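Phosphodiesterase (Candida albicans, PDB 6CPU) belongs to the 3'5'-cyclic nucleotide phosphodiesterase family of the HD clan and carries a mostly helical, metal-binding fold that holds a zinc and a magnesium ion. Local coordinates at residues A2-L7 and Q14-Y19; E39-V44 and T125-R130; V8-P13 and V47-T52; T76-N81 and I191-F196. All blocks are in the same frame, centred on the assembly; numbering follows the deposited sequence.

Contact 1: A2-L7 and Q14-Y19; sequences AEVLSL and QVTDKY
Ala-2, Glu-3 and Val-4 pair with Thr-16, Lys-18 and Tyr-19 as neighbouring strands of a small parallel sheet, and the register slips by one residue between Ala-2 and Glu-3, which makes a beta bulge. Three backbone hydrogen bonds join the strands. Ala-2 N gives to Val-15 O at 2.7 Å, Ala-2 O takes the N-H of Asp-17, and Val-4 N reaches Lys-18 O in a nearly straight bond (173°). Two CA-H...O contacts, from Glu-3 CA to Lys-18 O and from Tyr-19 CA to Val-4 O, fill in between.

Val-4 carries the apolar part on the face it shares with Ala-2, Thr-16 and Tyr-19. The Val-4 and Thr-16 side chains cross at about a right angle, with Val-4 CG2 3.4 Å from Thr-16 OG1, while Val-4 CG1 lies 3.7 Å from Tyr-19 CD1. Glu-3 points to the other face, where its carboxylate forms a salt bridge with Lys-35.

The polar ends answer to the loop between the strands: Thr-16 OG1 bonds to Ile-12 O, Ser-6 OG to Val-8 O, and Tyr-19 OH to Leu-10 O. Tyr-19 has CG anti to the backbone N (chi1 -174°), and its OH lies 3.0 Å from Ser-6 OG.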
loop_
_atom_site.group_PDB
_atom_site.type_symbol
_atom_site.label_atom_id
_atom_site.label_comp_id
_atom_site.label_asym_id
_atom_site.label_seq_id
_atom_site.Cartn_x
_atom_site.Cartn_y
_atom_site.Cartn_z
ATOM N N ALA A 2 25.992 10.026 4.096
ATOM C CA ALA A 2 24.656 10.261 4.659
ATOM C C ALA A 2 24.012 11.552 4.159
ATOM O O ALA A 2 24.699 12.510 3.793
ATOM C CB ALA A 2 24.724 10.294 6.168
ATOM N N GLU A 3 22.684 11.559 4.141
ATOM C CA GLU A 3 21.925 12.784 4.013
ATOM C C GLU A 3 21.740 13.314 5.425
ATOM O O GLU A 3 21.224 12.607 6.296
ATOM C CB GLU A 3 20.567 12.535 3.350
ATOM C CG GLU A 3 19.636 13.743 3.411
ATOM C CD GLU A 3 18.438 13.636 2.483
ATOM O OE1 GLU A 3 18.624 13.339 1.293
ATOM O OE2 GLU A 3 17.297 13.869 2.938
ATOM N N VAL A 4 22.162 14.552 5.663
ATOM C CA VAL A 4 22.116 15.127 6.996
ATOM C C VAL A 4 21.062 16.224 7.027
ATOM O O VAL A 4 21.047 17.110 6.167
ATOM C CB VAL A 4 23.488 15.676 7.446
ATOM C CG1 VAL A 4 23.383 16.283 8.838
ATOM C CG2 VAL A 4 24.555 14.582 7.415
ATOM N N LEU A 5 20.168 16.127 8.005
ATOM C CA LEU A 5 19.079 17.068 8.202
ATOM C C LEU A 5 19.323 17.684 9.557
ATOM O O LEU A 5 19.354 16.969 10.554
ATOM C CB LEU A 5 17.740 16.342 8.182
ATOM C CG LEU A 5 17.506 15.404 6.993
ATOM C CD1 LEU A 5 16.114 14.816 7.085
ATOM C CD2 LEU A 5 17.673 16.105 5.658
ATOM N N SER A 6 19.532 19.000 9.603
ATOM C CA SER A 6 19.925 19.655 10.843
ATOM C C SER A 6 19.014 20.792 11.281
ATOM O O SER A 6 18.551 21.600 10.469
ATOM C CB SER A 6 21.354 20.190 10.723
ATOM O OG SER A 6 21.739 20.798 11.940
ATOM N N LEU A 7 18.789 20.855 12.587
ATOM C CA LEU A 7 18.061 21.941 13.210
ATOM C C LEU A 7 19.022 22.914 13.891
ATOM O O LEU A 7 18.583 23.891 14.484
ATOM C CB LEU A 7 17.069 21.396 14.232
ATOM C CG LEU A 7 15.822 20.722 13.646
ATOM C CD1 LEU A 7 15.015 20.022 14.729
ATOM C CD2 LEU A 7 14.963 21.748 12.919
ATOM N N GLN A 14 32.650 14.361 7.880
ATOM C CA GLN A 14 33.206 13.017 7.675
ATOM C C GLN A 14 32.180 12.013 7.139
ATOM O O GLN A 14 32.554 11.076 6.434
ATOM C CB GLN A 14 33.824 12.471 8.974
ATOM C CG GLN A 14 32.890 12.491 10.185
ATOM C CD GLN A 14 33.167 11.381 11.191
ATOM O OE1 GLN A 14 34.092 10.581 11.026
ATOM N NE2 GLN A 14 32.355 11.327 12.245
ATOM N N VAL A 15 30.901 12.214 7.470
ATOM C CA VAL A 15 29.826 11.309 7.042
ATOM C C VAL A 15 28.810 11.937 6.076
ATOM O O VAL A 15 27.891 11.256 5.631
ATOM C CB VAL A 15 29.062 10.726 8.259
ATOM C CG1 VAL A 15 30.002 9.910 9.133
ATOM C CG2 VAL A 15 28.389 11.820 9.082
ATOM N N THR A 16 28.991 13.213 5.732
ATOM C CA THR A 16 27.981 13.972 4.998
ATOM C C THR A 16 28.168 13.955 3.473
ATOM O O THR A 16 29.231 14.296 2.977
ATOM C CB THR A 16 27.970 15.439 5.470
ATOM O OG1 THR A 16 27.793 15.494 6.890
ATOM C CG2 THR A 16 26.848 16.220 4.800
ATOM N N ASP A 17 27.127 13.554 2.743
ATOM C CA ASP A 17 27.043 13.746 1.292
ATOM C C ASP A 17 26.301 15.053 0.992
ATOM O O ASP A 17 26.745 15.852 0.175
ATOM C CB ASP A 17 26.296 12.577 0.622
ATOM C CG ASP A 17 26.141 12.751 -0.899
ATOM O OD1 ASP A 17 27.036 13.341 -1.540
ATOM O OD2 ASP A 17 25.125 12.285 -1.459
ATOM N N LYS A 18 25.163 15.249 1.651
ATOM C CA LYS A 18 24.357 16.447 1.467
ATOM C C LYS A 18 23.758 16.850 2.809
ATOM O O LYS A 18 23.337 15.987 3.597
ATOM C CB LYS A 18 23.270 16.176 0.442
ATOM C CG LYS A 18 22.560 17.402 -0.088
ATOM C CD LYS A 18 21.674 17.008 -1.257
ATOM C CE LYS A 18 21.019 18.211 -1.897
ATOM N NZ LYS A 18 20.209 17.807 -3.077
ATOM N N TYR A 19 23.741 18.158 3.065
ATOM C CA TYR A 19 23.357 18.718 4.350
ATOM C C TYR A 19 22.192 19.674 4.103
ATOM O O TYR A 19 22.283 20.534 3.222
ATOM C CB TYR A 19 24.565 19.455 4.945
ATOM C CG TYR A 19 24.405 19.997 6.356
ATOM C CD1 TYR A 19 24.982 19.355 7.444
ATOM C CD2 TYR A 19 23.705 21.177 6.597
ATOM C CE1 TYR A 19 24.852 19.859 8.725
ATOM C CE2 TYR A 19 23.570 21.683 7.876
ATOM C CZ TYR A 19 24.145 21.025 8.932
ATOM O OH TYR A 19 24.001 21.539 10.192
#

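Contact 2: E39-V44 and T125-R130; sequences ETDSNV and TNRISR
A salt-bridge network in which one aspartate oxygen serves two arginines joins the loop at 39-44 to the start of helix 127-135. Asp-41 OD2 accepts all three bonds. Arg-127 NH1 reaches its syn lone pair at 2.9 Å, with the carboxylate and guanidinium planes only 19° apart. Arg-130 comes from the anti side and grips the same oxygen side-on with two nitrogens, NE at 3.0 Å and NH2 at 3.1 Å. Its plane stands 71° from that of the carboxylate, yet OD2 lies close to the guanidinium plane. A bend at chi3 (-62°) brings NE to the aspartate. Asp-41 OD1 is taken by Gly-270 N, a pattern of bonds that would be expected to favour the charged carboxylate.

The two arginines belong to the first turn of the helix, whose N-cap is Asn-126: its OD1 receives Ser-129 N at 3.1 Å and, weakly, Ile-128 N. Just before the cap, Thr-125 O is met in its carbonyl plane by Asn-43 ND2, a long but straight bond of 3.3 Å, and Arg-130 NH1 adds a weak bond to the same oxygen. A water gives one hydrogen to Asn-43 O and the other to Thr-125 OG1, which is also hydrogen-bonded to Lys-121 O, bridging the segments beside the direct bond.

Further acidic partners extend the network: Glu-486 of helix 470-495 pairs with Arg-127 NE, and Asp-505 with Arg-130 NH2. Asn-271 OD1 receives Arg-127 NH2, and Leu-124 O receives Arg-130 NH1.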
loop_
_atom_site.group_PDB
_atom_site.type_symbol
_atom_site.label_atom_id
_atom_site.label_comp_id
_atom_site.label_asym_id
_atom_site.label_seq_id
_atom_site.Cartn_x
_atom_site.Cartn_y
_atom_site.Cartn_z
ATOM N N GLU A 39 9.747 6.923 -6.975
ATOM C CA GLU A 39 9.553 5.530 -7.368
ATOM C C GLU A 39 10.689 4.623 -6.881
ATOM O O GLU A 39 10.802 3.487 -7.326
ATOM C CB GLU A 39 9.437 5.434 -8.893
ATOM C CG GLU A 39 8.245 6.163 -9.468
ATOM C CD GLU A 39 6.908 5.569 -9.048
ATOM O OE1 GLU A 39 6.790 4.330 -8.900
ATOM O OE2 GLU A 39 5.945 6.345 -8.878
ATOM N N THR A 40 11.514 5.108 -5.956
ATOM C CA THR A 40 12.695 4.363 -5.521
ATOM C C THR A 40 12.764 4.334 -3.992
ATOM O O THR A 40 12.339 5.286 -3.340
ATOM C CB THR A 40 13.976 5.004 -6.091
ATOM O OG1 THR A 40 14.003 6.400 -5.777
ATOM C CG2 THR A 40 14.029 4.843 -7.613
ATOM N N ASP A 41 13.289 3.246 -3.430
ATOM C CA ASP A 41 13.548 3.174 -1.978
ATOM C C ASP A 41 14.574 4.234 -1.583
ATOM O O ASP A 41 15.518 4.471 -2.328
ATOM C CB ASP A 41 14.129 1.806 -1.574
ATOM C CG ASP A 41 13.209 0.635 -1.884
ATOM O OD1 ASP A 41 11.993 0.729 -1.603
ATOM O OD2 ASP A 41 13.719 -0.396 -2.414
ATOM N N SER A 42 14.414 4.855 -0.409
ATOM C CA SER A 42 15.493 5.658 0.168
ATOM C C SER A 42 16.655 4.705 0.391
ATOM O O SER A 42 16.479 3.647 0.991
ATOM C CB SER A 42 15.067 6.305 1.492
ATOM O OG SER A 42 16.020 7.275 1.908
ATOM N N ASN A 43 17.829 5.045 -0.131
ATOM C CA ASN A 43 18.946 4.105 -0.103
ATOM C C ASN A 43 20.233 4.675 0.488
ATOM O O ASN A 43 21.324 4.158 0.247
ATOM C CB ASN A 43 19.170 3.513 -1.495
ATOM C CG ASN A 43 19.839 4.473 -2.437
ATOM O OD1 ASN A 43 19.722 5.690 -2.288
ATOM N ND2 ASN A 43 20.567 3.930 -3.417
ATOM N N VAL A 44 20.086 5.732 1.276
ATOM C CA VAL A 44 21.204 6.316 2.014
ATOM C C VAL A 44 20.764 6.516 3.461
ATOM O O VAL A 44 19.577 6.780 3.718
ATOM C CB VAL A 44 21.677 7.671 1.423
ATOM C CG1 VAL A 44 22.328 7.459 0.054
ATOM C CG2 VAL A 44 20.546 8.675 1.325
ATOM N N THR A 125 22.444 0.460 -0.132
ATOM C CA THR A 125 22.622 0.930 -1.501
ATOM C C THR A 125 21.844 0.121 -2.529
ATOM O O THR A 125 21.194 0.700 -3.410
ATOM C CB THR A 125 24.122 0.965 -1.873
ATOM O OG1 THR A 125 24.798 1.830 -0.958
ATOM C CG2 THR A 125 24.326 1.474 -3.300
ATOM N N ASN A 126 21.901 -1.204 -2.403
ATOM C CA ASN A 126 21.372 -2.126 -3.400
ATOM C C ASN A 126 20.030 -2.724 -2.994
ATOM O O ASN A 126 19.831 -3.114 -1.838
ATOM C CB ASN A 126 22.394 -3.245 -3.679
ATOM C CG ASN A 126 21.861 -4.306 -4.621
ATOM O OD1 ASN A 126 21.191 -5.243 -4.201
ATOM N ND2 ASN A 126 22.186 -4.177 -5.911
ATOM N N ARG A 127 19.112 -2.758 -3.958
ATOM C CA ARG A 127 17.742 -3.239 -3.774
ATOM C C ARG A 127 17.665 -4.646 -3.215
ATOM O O ARG A 127 16.838 -4.938 -2.348
ATOM C CB ARG A 127 16.995 -3.150 -5.113
ATOM C CG ARG A 127 15.663 -3.871 -5.211
ATOM C CD ARG A 127 14.549 -3.222 -4.401
ATOM N NE ARG A 127 13.362 -4.062 -4.404
ATOM C CZ ARG A 127 12.276 -3.870 -3.655
ATOM N NH1 ARG A 127 12.182 -2.828 -2.833
ATOM N NH2 ARG A 127 11.274 -4.721 -3.739
ATOM N N ILE A 128 18.536 -5.527 -3.692
ATOM C CA ILE A 128 18.486 -6.907 -3.253
ATOM C C ILE A 128 18.989 -7.008 -1.820
ATOM O O ILE A 128 18.427 -7.762 -1.027
ATOM C CB ILE A 128 19.285 -7.846 -4.200
ATOM C CG1 ILE A 128 18.793 -7.679 -5.648
ATOM C CG2 ILE A 128 19.167 -9.289 -3.755
ATOM C CD1 ILE A 128 17.355 -8.049 -5.919
ATOM N N SER A 129 20.019 -6.236 -1.483
ATOM C CA SER A 129 20.479 -6.115 -0.094
ATOM C C SER A 129 19.338 -5.620 0.820
ATOM O O SER A 129 19.137 -6.142 1.925
ATOM C CB SER A 129 21.647 -5.140 -0.015
ATOM O OG SER A 129 22.225 -5.075 1.277
ATOM N N ARG A 130 18.624 -4.606 0.353
ATOM C CA ARG A 130 17.538 -3.994 1.148
ATOM C C ARG A 130 16.425 -4.992 1.477
ATOM O O ARG A 130 15.952 -5.064 2.619
ATOM C CB ARG A 130 16.950 -2.791 0.437
ATOM C CG ARG A 130 17.833 -1.562 0.436
ATOM C CD ARG A 130 17.082 -0.305 0.019
ATOM N NE ARG A 130 16.537 -0.334 -1.335
ATOM C CZ ARG A 130 17.216 -0.063 -2.449
ATOM N NH1 ARG A 130 18.516 0.210 -2.419
ATOM N NH2 ARG A 130 16.572 -0.098 -3.615
HETATM O O HOH W 1 23.845 4.497 -0.722
#

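Contact 3: V8-P13 and V47-T52; sequences VDLEIP and VIIFPT
Val-8 and Ile-49 meet methyl to methyl, CG2 against CG2 at 3.5 Å, closer than carbon atoms usually pack. The other branch of Val-8, CG1, settles over Pro-51, 3.5 Å from its CA and 3.7 Å from ring atom CG, so that this one valine straddles the end of the strand and the turn after it. At the far end of the loop Ile-12 offers its terminal methyl, CD1, which lies 3.9 Å from Val-47 CG1 and also faces Ile-49 CD1, the two isoleucines reaching toward each other tip to tip at 4.2 Å. Ile-12 has its CG1 between the backbone N and the carbonyl carbon (chi1 51°), and its chain is extended from there to the methyl. Leu-10, between these two, contributes a looser touch of CD2 on Ile-49 CG2 and sets its carbonyl oxygen 3.9 Å from Ile-49 CD1.

The loop 8-13 is the connection between strands 2-6 and 16-21 of the parallel sheet, and it passes across Val-47 and Ile-49 of strand 46-49, which lies on the opposite flank of strand 2-6. The side-chain contacts are apolar.

Outside this shell, carbonyls of the loop are tied to hydroxyls of the two strands it connects, helping to position it. On the strand side, Val-47 and Ile-49 are fixed by backbone bonds to strand 2-6, while their side chains also pack on Ile-103 of strand 100-103.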
loop_
_atom_site.group_PDB
_atom_site.type_symbol
_atom_site.label_atom_id
_atom_site.label_comp_id
_atom_site.label_asym_id
_atom_site.label_seq_id
_atom_site.Cartn_x
_atom_site.Cartn_y
_atom_site.Cartn_z
ATOM N N VAL A 8 20.322 22.648 13.773
ATOM C CA VAL A 8 21.360 23.390 14.493
ATOM C C VAL A 8 22.583 23.628 13.603
ATOM O O VAL A 8 22.627 23.171 12.462
ATOM C CB VAL A 8 21.788 22.637 15.773
ATOM C CG1 VAL A 8 20.630 22.527 16.752
ATOM C CG2 VAL A 8 22.334 21.257 15.434
ATOM N N ASP A 9 23.587 24.327 14.141
ATOM C CA ASP A 9 24.771 24.737 13.368
ATOM C C ASP A 9 25.792 23.630 13.091
ATOM O O ASP A 9 26.537 23.710 12.111
ATOM C CB ASP A 9 25.492 25.884 14.083
ATOM C CG ASP A 9 24.586 27.060 14.346
ATOM O OD1 ASP A 9 24.021 27.608 13.373
ATOM O OD2 ASP A 9 24.431 27.430 15.529
ATOM N N LEU A 10 25.843 22.617 13.953
ATOM C CA LEU A 10 26.869 21.576 13.871
ATOM C C LEU A 10 26.952 20.915 12.488
ATOM O O LEU A 10 25.932 20.619 11.866
ATOM C CB LEU A 10 26.618 20.518 14.949
ATOM C CG LEU A 10 27.503 19.261 14.946
ATOM C CD1 LEU A 10 28.977 19.601 15.143
ATOM C CD2 LEU A 10 27.019 18.299 16.024
ATOM N N GLU A 11 28.177 20.715 12.013
ATOM C CA GLU A 11 28.438 19.968 10.795
ATOM C C GLU A 11 29.247 18.719 11.130
ATOM O O GLU A 11 30.069 18.734 12.047
ATOM C CB GLU A 11 29.180 20.840 9.785
ATOM C CG GLU A 11 28.298 21.913 9.170
ATOM C CD GLU A 11 29.034 22.793 8.177
ATOM O OE1 GLU A 11 29.850 22.271 7.385
ATOM O OE2 GLU A 11 28.783 24.018 8.184
ATOM N N ILE A 12 28.992 17.642 10.387
ATOM C CA ILE A 12 29.658 16.353 10.582
ATOM C C ILE A 12 30.176 15.882 9.226
ATOM O O ILE A 12 29.720 14.866 8.700
ATOM C CB ILE A 12 28.715 15.294 11.213
ATOM C CG1 ILE A 12 27.379 15.192 10.458
ATOM C CG2 ILE A 12 28.433 15.627 12.670
ATOM C CD1 ILE A 12 26.476 14.086 10.963
ATOM N N PRO A 13 31.147 16.621 8.650
ATOM C CA PRO A 13 31.518 16.427 7.241
ATOM C C PRO A 13 32.062 15.042 6.899
ATOM O O PRO A 13 31.954 14.619 5.747
ATOM C CB PRO A 13 32.595 17.497 7.000
ATOM C CG PRO A 13 33.119 17.831 8.358
ATOM C CD PRO A 13 31.963 17.666 9.295
ATOM N N VAL A 47 20.799 11.219 8.752
ATOM C CA VAL A 47 21.176 11.658 10.105
ATOM C C VAL A 47 20.410 12.930 10.427
ATOM O O VAL A 47 20.445 13.886 9.647
ATOM C CB VAL A 47 22.694 11.936 10.233
ATOM C CG1 VAL A 47 23.026 12.461 11.625
ATOM C CG2 VAL A 47 23.504 10.689 9.918
ATOM N N ILE A 48 19.684 12.934 11.543
ATOM C CA ILE A 48 18.993 14.141 12.008
ATOM C C ILE A 48 19.705 14.688 13.247
ATOM O O ILE A 48 19.883 13.976 14.223
ATOM C CB ILE A 48 17.503 13.896 12.295
ATOM C CG1 ILE A 48 16.807 13.342 11.046
ATOM C CG2 ILE A 48 16.815 15.188 12.722
ATOM C CD1 ILE A 48 15.339 13.027 11.246
ATOM N N ILE A 49 20.096 15.961 13.182
ATOM C CA ILE A 49 20.801 16.630 14.283
ATOM C C ILE A 49 19.830 17.561 14.988
ATOM O O ILE A 49 19.356 18.539 14.404
ATOM C CB ILE A 49 22.035 17.414 13.786
ATOM C CG1 ILE A 49 22.872 16.544 12.844
ATOM C CG2 ILE A 49 22.897 17.863 14.971
ATOM C CD1 ILE A 49 24.063 17.256 12.229
ATOM N N PHE A 50 19.516 17.218 16.234
ATOM C CA PHE A 50 18.692 18.046 17.114
ATOM C C PHE A 50 19.577 18.906 18.019
ATOM O O PHE A 50 20.769 18.626 18.166
ATOM C CB PHE A 50 17.810 17.168 18.004
ATOM C CG PHE A 50 16.734 16.446 17.265
ATOM C CD1 PHE A 50 15.513 17.059 17.026
ATOM C CD2 PHE A 50 16.937 15.152 16.806
ATOM C CE1 PHE A 50 14.504 16.396 16.346
ATOM C CE2 PHE A 50 15.929 14.483 16.126
ATOM C CZ PHE A 50 14.712 15.104 15.902
ATOM N N PRO A 51 18.995 19.955 18.631
ATOM C CA PRO A 51 19.713 20.725 19.666
ATOM C C PRO A 51 19.989 19.883 20.909
ATOM O O PRO A 51 19.180 19.011 21.249
ATOM C CB PRO A 51 18.743 21.862 20.015
ATOM C CG PRO A 51 17.709 21.878 18.948
ATOM C CD PRO A 51 17.660 20.510 18.344
ATOM N N THR A 52 21.106 20.148 21.590
ATOM C CA THR A 52 21.462 19.402 22.805
ATOM C C THR A 52 20.451 19.662 23.920
ATOM O O THR A 52 19.740 20.668 23.913
ATOM C CB THR A 52 22.871 19.758 23.332
ATOM O OG1 THR A 52 22.932 21.155 23.643
ATOM C CG2 THR A 52 23.956 19.404 22.309
#

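Contact 4: T76-N81 and I191-F196; sequences TSKLDN and IEEINF
Glu-193 leaves the last turn of its helix with CG anti to the carbonyl carbon (chi1 -62°), and the chain then runs extended to bring its carboxylate up to Ser-77 and Leu-79. Ser-77 has OG anti to its own backbone N (chi1 163°), facing the same carboxylate. The two oxygens divide the work. OE1 accepts the Ser-77 hydroxyl at 2.5 Å, a distance so unusually short that its exact length is doubtful, while OE2 receives Leu-79 N at 2.7 Å, on its syn side and 25° out of the carboxylate plane. Lys-78 N lies 3.0 Å from the same OE2.

Ser-77 OG has a second role: it accepts Asp-80 N at 2.9 Å in an almost straight bond, an ST motif. The hydroxyl ties the turn at 77-80 to itself and to the glutamate of the helix.

Apolar packing runs alongside. Leu-79 slides past Glu-193 in the opposite direction, its CD1 coming 4.0 Å from Glu-193 CB, and the same methyl stands 4.4 Å from Ile-194 CD1.

The contact thus joins the loop ahead of helix 84-94 to the C-terminal end of helix 177-193. Helix 25-34 packs against both partners: Ile-194 rests on its Ile-29 and Cys-30, and Asp-80 OD1 takes the backbone N of Lys-26. Ile-194 O and Phe-196 N both bond to the side chain of Asn-254 in helix 253-264.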
loop_
_atom_site.group_PDB
_atom_site.type_symbol
_atom_site.label_atom_id
_atom_site.label_comp_id
_atom_site.label_asym_id
_atom_site.label_seq_id
_atom_site.Cartn_x
_atom_site.Cartn_y
_atom_site.Cartn_z
ATOM N N THR A 76 5.379 30.178 17.820
ATOM C CA THR A 76 4.074 29.781 18.342
ATOM C C THR A 76 3.841 28.262 18.179
ATOM O O THR A 76 2.934 27.705 18.794
ATOM C CB THR A 76 2.937 30.563 17.639
ATOM O OG1 THR A 76 1.709 30.385 18.354
ATOM C CG2 THR A 76 2.749 30.105 16.179
ATOM N N SER A 77 4.667 27.601 17.368
ATOM C CA SER A 77 4.423 26.209 16.976
ATOM C C SER A 77 4.624 25.181 18.087
ATOM O O SER A 77 5.711 25.064 18.663
ATOM C CB SER A 77 5.315 25.826 15.791
ATOM O OG SER A 77 5.373 24.414 15.652
ATOM N N LYS A 78 3.584 24.398 18.342
ATOM C CA LYS A 78 3.683 23.285 19.284
ATOM C C LYS A 78 4.639 22.193 18.781
ATOM O O LYS A 78 5.392 21.618 19.563
ATOM C CB LYS A 78 2.295 22.722 19.581
ATOM C CG LYS A 78 1.489 23.645 20.484
ATOM C CD LYS A 78 0.058 23.174 20.671
ATOM C CE LYS A 78 -0.624 23.971 21.772
ATOM N NZ LYS A 78 -1.971 23.433 22.105
ATOM N N LEU A 79 4.639 21.930 17.475
ATOM C CA LEU A 79 5.570 20.941 16.908
ATOM C C LEU A 79 7.011 21.348 17.143
ATOM O O LEU A 79 7.832 20.553 17.607
ATOM C CB LEU A 79 5.355 20.764 15.396
ATOM C CG LEU A 79 4.372 19.711 14.900
ATOM C CD1 LEU A 79 4.354 19.755 13.379
ATOM C CD2 LEU A 79 4.719 18.320 15.413
ATOM N N ASP A 80 7.318 22.598 16.808
ATOM C CA ASP A 80 8.675 23.121 16.922
ATOM C C ASP A 80 9.155 23.164 18.382
ATOM O O ASP A 80 10.339 22.978 18.652
ATOM C CB ASP A 80 8.762 24.514 16.282
ATOM C CG ASP A 80 8.508 24.491 14.757
ATOM O OD1 ASP A 80 8.581 23.408 14.116
ATOM O OD2 ASP A 80 8.236 25.574 14.193
ATOM N N ASN A 81 8.220 23.365 19.309
ATOM C CA ASN A 81 8.533 23.472 20.734
ATOM C C ASN A 81 8.434 22.174 21.541
ATOM O O ASN A 81 8.530 22.212 22.774
ATOM C CB ASN A 81 7.641 24.554 21.360
ATOM C CG ASN A 81 7.985 25.943 20.848
ATOM O OD1 ASN A 81 9.152 26.349 20.866
ATOM N ND2 ASN A 81 6.978 26.678 20.381
ATOM N N ILE A 191 -1.628 17.307 12.059
ATOM C CA ILE A 191 -2.825 17.694 11.307
ATOM C C ILE A 191 -3.108 19.182 11.517
ATOM O O ILE A 191 -3.484 19.892 10.583
ATOM C CB ILE A 191 -4.039 16.856 11.721
ATOM C CG1 ILE A 191 -3.875 15.424 11.182
ATOM C CG2 ILE A 191 -5.340 17.471 11.214
ATOM C CD1 ILE A 191 -4.738 14.391 11.873
ATOM N N GLU A 192 -2.887 19.627 12.748
ATOM C CA GLU A 192 -3.124 21.011 13.146
ATOM C C GLU A 192 -2.151 21.978 12.474
ATOM O O GLU A 192 -2.553 23.059 12.028
ATOM C CB GLU A 192 -3.003 21.117 14.667
ATOM C CG GLU A 192 -3.691 22.322 15.276
ATOM C CD GLU A 192 -3.428 22.446 16.768
ATOM O OE1 GLU A 192 -3.333 23.589 17.254
ATOM O OE2 GLU A 192 -3.297 21.406 17.450
ATOM N N GLU A 193 -0.880 21.586 12.374
ATOM C CA GLU A 193 0.167 22.482 11.859
ATOM C C GLU A 193 0.603 22.282 10.410
ATOM O O GLU A 193 1.111 23.216 9.794
ATOM C CB GLU A 193 1.390 22.404 12.755
ATOM C CG GLU A 193 1.104 22.864 14.180
ATOM C CD GLU A 193 2.366 23.088 14.985
ATOM O OE1 GLU A 193 3.364 23.607 14.438
ATOM O OE2 GLU A 193 2.364 22.745 16.179
ATOM N N ILE A 194 0.434 21.083 9.862
ATOM C CA ILE A 194 0.876 20.824 8.485
ATOM C C ILE A 194 -0.297 20.865 7.532
ATOM O O ILE A 194 -1.341 20.289 7.813
ATOM C CB ILE A 194 1.593 19.466 8.368
ATOM C CG1 ILE A 194 2.864 19.506 9.213
ATOM C CG2 ILE A 194 1.900 19.139 6.904
ATOM C CD1 ILE A 194 3.594 18.193 9.331
ATOM N N ASN A 195 -0.113 21.561 6.409
ATOM C CA ASN A 195 -1.100 21.618 5.339
ATOM C C ASN A 195 -0.727 20.566 4.287
ATOM O O ASN A 195 0.075 20.815 3.397
ATOM C CB ASN A 195 -1.147 23.025 4.725
ATOM C CG ASN A 195 -2.442 23.297 3.981
ATOM O OD1 ASN A 195 -3.458 22.650 4.226
ATOM N ND2 ASN A 195 -2.414 24.259 3.070
ATOM N N PHE A 196 -1.306 19.380 4.414
ATOM C CA PHE A 196 -0.840 18.231 3.631
ATOM C C PHE A 196 -1.016 18.365 2.115
ATOM O O PHE A 196 -0.190 17.844 1.349
ATOM C CB PHE A 196 -1.434 16.935 4.189
ATOM C CG PHE A 196 -0.723 16.450 5.419
ATOM C CD1 PHE A 196 0.371 15.602 5.312
ATOM C CD2 PHE A 196 -1.106 16.881 6.682
ATOM C CE1 PHE A 196 1.049 15.170 6.432
ATOM C CE2 PHE A 196 -0.426 16.454 7.807
ATOM C CZ PHE A 196 0.641 15.592 7.686
#

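In the fold
Contacts 1 and 3 form a single unit at the parallel sheet, with centres about 8 Å apart: Leu-5 N bonds to Val-47 O, and Val-4 CG1 packs on Ile-49 CD1 at 3.6 Å, so strand 2-6 is gripped from both flanks. Contact 2 lies about 18 Å from contact 1 between centres, and its 39-44 segment leads into strand 46-49 of contact 3. Contact 4 stands apart, its centre about 22 Å from that of contact 3 and about 31 Å from that of contact 2. Of the four, contact 2 comes nearest the centre of the chain, and its Arg-127 side chain is about 14 Å from the zinc ion held by His-278, His-349, Asp-350 and Asp-462.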